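Local coordinates for replicase polyprotein 1a (Avian infectious bronchitis virus, PDB 3LD1) that is of unknown precise function but, as a fragment of coronavirus non-structural protein 2, probably plays a part in viral infection, at residues His25-Arg37 against Ala200-Ile212. The protein carries 3 engineered substitutions. Sequence-based numbering, arbitrary orientation.
Sequences HNPKDYADAFAVR and ALKMAFAKCAKSI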
loop_
_atom_site.group_PDB
_atom_site.type_symbol
_atom_site.label_atom_id
_atom_site.label_comp_id
_atom_site.label_asym_id
_atom_site.label_seq_id
_atom_site.Cartn_x
_atom_site.Cartn_y
_atom_site.Cartn_z
ATOM N N HIS A 25 3.793 -20.871 13.638
ATOM C CA HIS A 25 4.001 -19.466 13.652
ATOM C C HIS A 25 2.686 -18.757 13.754
ATOM O O HIS A 25 1.738 -19.183 13.115
ATOM C CB HIS A 25 4.759 -19.010 12.465
ATOM C CG HIS A 25 5.349 -17.659 12.656
ATOM N ND1 HIS A 25 4.587 -16.506 12.617
ATOM C CD2 HIS A 25 6.612 -17.276 12.950
ATOM C CE1 HIS A 25 5.367 -15.467 12.839
ATOM N NE2 HIS A 25 6.600 -15.907 13.033
ATOM N N ASN A 26 2.610 -17.747 14.634
ATOM C CA ASN A 26 1.414 -16.887 14.783
ATOM C C ASN A 26 1.646 -15.542 14.061
ATOM O O ASN A 26 2.286 -14.628 14.616
ATOM C CB ASN A 26 0.985 -16.696 16.273
ATOM C CG ASN A 26 -0.166 -15.647 16.453
ATOM O OD1 ASN A 26 -0.529 -14.874 15.535
ATOM N ND2 ASN A 26 -0.733 -15.617 17.660
ATOM N N PRO A 27 1.118 -15.410 12.832
ATOM C CA PRO A 27 1.465 -14.247 11.932
ATOM C C PRO A 27 0.817 -12.894 12.351
ATOM O O PRO A 27 -0.392 -12.798 12.533
ATOM C CB PRO A 27 0.939 -14.693 10.547
ATOM C CG PRO A 27 -0.298 -15.571 10.905
ATOM C CD PRO A 27 0.109 -16.305 12.231
ATOM N N LYS A 28 1.660 -11.868 12.458
ATOM C CA LYS A 28 1.271 -10.571 12.977
ATOM C C LYS A 28 0.170 -9.976 12.051
ATOM O O LYS A 28 -0.884 -9.509 12.562
ATOM C CB LYS A 28 2.558 -9.686 13.142
ATOM C CG LYS A 28 2.457 -8.052 13.221
ATOM C CD LYS A 28 1.279 -7.476 14.168
ATOM C CE LYS A 28 1.761 -6.398 15.177
ATOM N NZ LYS A 28 2.681 -5.365 14.555
ATOM N N ASP A 29 0.419 -10.011 10.721
ATOM C CA ASP A 29 -0.517 -9.496 9.670
ATOM C C ASP A 29 -0.041 -10.107 8.363
ATOM O O ASP A 29 0.780 -11.033 8.400
ATOM C CB ASP A 29 -0.435 -7.962 9.544
ATOM C CG ASP A 29 0.996 -7.492 9.518
ATOM O OD1 ASP A 29 1.789 -8.073 8.701
ATOM O OD2 ASP A 29 1.354 -6.621 10.376
ATOM N N TYR A 30 -0.482 -9.551 7.229
ATOM C CA TYR A 30 -0.137 -10.100 5.920
ATOM C C TYR A 30 1.333 -9.902 5.596
ATOM O O TYR A 30 1.973 -10.753 4.956
ATOM C CB TYR A 30 -0.996 -9.491 4.816
ATOM C CG TYR A 30 -0.839 -10.226 3.514
ATOM C CD1 TYR A 30 0.139 -9.864 2.599
ATOM C CD2 TYR A 30 -1.611 -11.353 3.226
ATOM C CE1 TYR A 30 0.323 -10.574 1.386
ATOM C CE2 TYR A 30 -1.420 -12.087 2.018
ATOM C CZ TYR A 30 -0.458 -11.692 1.123
ATOM O OH TYR A 30 -0.290 -12.394 -0.030
ATOM N N ALA A 31 1.890 -8.791 6.067
ATOM C CA ALA A 31 3.312 -8.595 5.908
ATOM C C ALA A 31 4.107 -9.713 6.568
ATOM O O ALA A 31 4.993 -10.307 5.927
ATOM C CB ALA A 31 3.743 -7.229 6.356
ATOM N N ASP A 32 3.782 -10.032 7.813
ATOM C CA ASP A 32 4.516 -11.079 8.553
ATOM C C ASP A 32 4.291 -12.430 7.831
ATOM O O ASP A 32 5.212 -13.152 7.437
ATOM C CB ASP A 32 4.033 -11.099 10.030
ATOM C CG ASP A 32 4.950 -11.966 11.021
ATOM O OD1 ASP A 32 6.209 -12.123 10.867
ATOM O OD2 ASP A 32 4.380 -12.485 12.024
ATOM N N ALA A 33 3.036 -12.724 7.557
ATOM C CA ALA A 33 2.726 -13.986 6.940
ATOM C C ALA A 33 3.539 -14.089 5.689
ATOM O O ALA A 33 4.190 -15.135 5.445
ATOM C CB ALA A 33 1.254 -14.069 6.637
ATOM N N PHE A 34 3.540 -13.026 4.885
ATOM C CA PHE A 34 4.220 -13.129 3.623
ATOM C C PHE A 34 5.715 -13.358 3.899
ATOM O O PHE A 34 6.379 -14.169 3.243
ATOM C CB PHE A 34 4.005 -11.814 2.841
ATOM C CG PHE A 34 4.882 -11.650 1.628
ATOM C CD1 PHE A 34 4.467 -12.123 0.398
ATOM C CD2 PHE A 34 6.104 -11.005 1.722
ATOM C CE1 PHE A 34 5.248 -11.987 -0.798
ATOM C CE2 PHE A 34 6.909 -10.815 0.548
ATOM C CZ PHE A 34 6.457 -11.319 -0.738
ATOM N N ALA A 35 6.255 -12.619 4.866
ATOM C CA ALA A 35 7.685 -12.778 5.181
ATOM C C ALA A 35 8.045 -14.236 5.600
ATOM O O ALA A 35 9.026 -14.855 5.059
ATOM C CB ALA A 35 8.156 -11.703 6.225
ATOM N N VAL A 36 7.220 -14.799 6.477
ATOM C CA VAL A 36 7.431 -16.159 6.981
ATOM C C VAL A 36 7.328 -17.234 5.858
ATOM O O VAL A 36 8.183 -18.144 5.775
ATOM C CB VAL A 36 6.450 -16.519 8.131
ATOM C CG1 VAL A 36 6.795 -17.834 8.688
ATOM C CG2 VAL A 36 6.443 -15.420 9.280
ATOM N N ARG A 37 6.323 -17.135 4.985
ATOM C CA ARG A 37 6.162 -18.139 3.952
ATOM C C ARG A 37 7.287 -17.963 2.919
ATOM O O ARG A 37 7.843 -18.929 2.410
ATOM C CB ARG A 37 4.753 -18.049 3.342
ATOM C CG ARG A 37 4.461 -19.022 2.167
ATOM C CD ARG A 37 4.661 -20.441 2.602
ATOM N NE ARG A 37 4.673 -21.478 1.521
ATOM C CZ ARG A 37 3.542 -22.004 1.078
ATOM N NH1 ARG A 37 2.397 -21.526 1.557
ATOM N NH2 ARG A 37 3.553 -22.947 0.161
ATOM N N ALA A 200 2.692 -10.717 -7.745
ATOM C CA ALA A 200 2.943 -9.295 -7.581
ATOM C C ALA A 200 1.959 -8.742 -6.529
ATOM O O ALA A 200 2.265 -7.866 -5.711
ATOM C CB ALA A 200 2.750 -8.633 -8.910
ATOM N N LEU A 201 0.793 -9.332 -6.521
ATOM C CA LEU A 201 -0.241 -8.867 -5.681
ATOM C C LEU A 201 -0.039 -9.263 -4.244
ATOM O O LEU A 201 -0.383 -8.526 -3.326
ATOM C CB LEU A 201 -1.529 -9.459 -6.190
ATOM C CG LEU A 201 -2.785 -8.854 -5.702
ATOM C CD1 LEU A 201 -2.717 -7.375 -6.102
ATOM C CD2 LEU A 201 -3.798 -9.596 -6.466
ATOM N N LYS A 202 0.514 -10.435 -4.014
ATOM C CA LYS A 202 0.937 -10.729 -2.628
ATOM C C LYS A 202 1.955 -9.674 -2.176
ATOM O O LYS A 202 1.814 -9.067 -1.113
ATOM C CB LYS A 202 1.584 -12.128 -2.514
ATOM C CG LYS A 202 0.698 -13.363 -2.867
ATOM C CD LYS A 202 1.605 -14.635 -2.954
ATOM C CE LYS A 202 0.726 -15.904 -2.999
ATOM N NZ LYS A 202 1.499 -17.028 -3.631
ATOM N N MET A 203 2.973 -9.433 -2.996
ATOM C CA MET A 203 4.009 -8.482 -2.641
ATOM C C MET A 203 3.348 -7.145 -2.302
ATOM O O MET A 203 3.628 -6.543 -1.271
ATOM C CB MET A 203 5.049 -8.371 -3.734
ATOM C CG MET A 203 6.184 -7.408 -3.322
ATOM S SD MET A 203 5.648 -5.650 -3.465
ATOM C CE MET A 203 6.614 -5.119 -4.875
ATOM N N ALA A 204 2.406 -6.730 -3.131
ATOM C CA ALA A 204 1.756 -5.462 -2.931
ATOM C C ALA A 204 0.879 -5.468 -1.704
ATOM O O ALA A 204 0.813 -4.437 -0.992
ATOM C CB ALA A 204 0.956 -5.071 -4.172
ATOM N N PHE A 205 0.208 -6.591 -1.404
ATOM C CA PHE A 205 -0.648 -6.588 -0.167
ATOM C C PHE A 205 0.242 -6.586 1.120
ATOM O O PHE A 205 -0.173 -6.089 2.140
ATOM C CB PHE A 205 -1.682 -7.744 -0.116
ATOM C CG PHE A 205 -2.956 -7.526 -0.983
ATOM C CD1 PHE A 205 -3.705 -6.362 -0.878
ATOM C CD2 PHE A 205 -3.380 -8.509 -1.836
ATOM C CE1 PHE A 205 -4.787 -6.150 -1.652
ATOM C CE2 PHE A 205 -4.499 -8.344 -2.607
ATOM C CZ PHE A 205 -5.224 -7.139 -2.524
ATOM N N ALA A 206 1.449 -7.141 1.025
ATOM C CA ALA A 206 2.443 -7.065 2.064
ATOM C C ALA A 206 2.834 -5.608 2.195
ATOM O O ALA A 206 2.940 -5.084 3.301
ATOM C CB ALA A 206 3.709 -7.927 1.698
ATOM N N LYS A 207 2.997 -4.918 1.061
ATOM C CA LYS A 207 3.618 -3.603 1.172
ATOM C C LYS A 207 2.708 -2.710 1.922
ATOM O O LYS A 207 3.151 -1.775 2.573
ATOM C CB LYS A 207 4.070 -2.983 -0.144
ATOM C CG LYS A 207 4.926 -1.710 0.062
ATOM C CD LYS A 207 5.590 -1.159 -1.215
ATOM C CE LYS A 207 6.279 0.219 -1.007
ATOM N NZ LYS A 207 6.572 0.857 -2.351
ATOM N N CYS A 208 1.434 -3.037 1.913
ATOM C CA CYS A 208 0.578 -2.151 2.560
ATOM C C CYS A 208 -0.260 -2.775 3.628
ATOM O O CYS A 208 -1.210 -2.163 4.120
ATOM C CB CYS A 208 -0.187 -1.365 1.544
ATOM S SG CYS A 208 -1.330 -2.258 0.627
ATOM N N ALA A 209 0.137 -3.981 4.038
ATOM C CA ALA A 209 -0.503 -4.601 5.172
ATOM C C ALA A 209 -0.550 -3.608 6.332
ATOM O O ALA A 209 -1.613 -3.463 6.979
ATOM C CB ALA A 209 0.275 -5.825 5.602
ATOM N N LYS A 210 0.591 -2.927 6.568
ATOM C CA LYS A 210 0.888 -2.285 7.859
ATOM C C LYS A 210 0.154 -0.937 8.023
ATOM O O LYS A 210 -0.542 -0.725 8.992
ATOM C CB LYS A 210 2.414 -2.083 8.025
ATOM C CG LYS A 210 3.008 -2.601 9.348
ATOM C CD LYS A 210 3.684 -3.975 9.155
ATOM C CE LYS A 210 4.142 -4.614 10.508
ATOM N NZ LYS A 210 4.204 -6.155 10.519
ATOM N N SER A 211 0.308 -0.013 7.071
ATOM C CA SER A 211 -0.350 1.313 7.159
ATOM C C SER A 211 -0.596 1.761 5.755
ATOM O O SER A 211 0.023 1.245 4.808
ATOM C CB SER A 211 0.631 2.282 7.772
ATOM O OG SER A 211 1.886 2.020 7.133
ATOM N N ILE A 212 -1.478 2.734 5.600
ATOM C CA ILE A 212 -1.618 3.428 4.312
ATOM C C ILE A 212 -1.352 4.902 4.592
ATOM O O ILE A 212 -2.045 5.479 5.435
ATOM C CB ILE A 212 -3.023 3.112 3.637
ATOM C CG1 ILE A 212 -2.894 2.035 2.556
ATOM C CG2 ILE A 212 -3.720 4.339 3.031
ATOM C CD1 ILE A 212 -2.688 0.665 3.069
#
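Tyr30 and Phe34 lie one helical turn apart and press their rings onto helix 194-207. Phe205 CB sits over one face of the Tyr30 ring, a CH-pi contact of 4.2 Å to the ring centroid. Ala206 CB sits likewise over a face of the Phe34 ring. Both rings reach across because CG is anti to the backbone N, with chi1 -169° in Tyr30 and 168° in Phe34. The edge of the Tyr30 ring meets backbone, with CE1 3.3 Å from Lys202 O. Lys202 CB packs against Phe34 CE1 at 4.0 Å.

Small residues let the backbones come close. Ala31 CA is 4.2 Å from Ala206 CA, and Ala31 CB touches Ala209 CB at 3.8 Å. Ala209 CB also meets Tyr30 CB. The short helical segments run at 133° to each other, nearer antiparallel than parallel.

The polar contacts gather at the start of helix 30-46. Lys210 NZ donates to Asp29 OD2 over 2.9 Å, a salt bridge on the syn lone pair. The lysine chain bends at chi2, and the two side chains cross at about a right angle. Asp29 is also the N-cap: its OD1 accepts from Asp32 N, nearly along the C-O axis. Asp32 OD2 in turn takes Lys28 N at 2.8 Å. Lys28 NZ lies 4.4 Å from Lys210 NZ, a like-charge proximity that Asp29 probably eases.

Outside partners take two polar ends. Tyr30 OH is hydrogen-bonded to Gln135 O, and Lys202 NZ to Ala137 O, both in the link between helices 128-134 and 140-162. The chemistry is thus split: apolar packing joins the two helices, while one carboxylate both caps helix 30-46 and ties it to the chain just beyond helix 194-207.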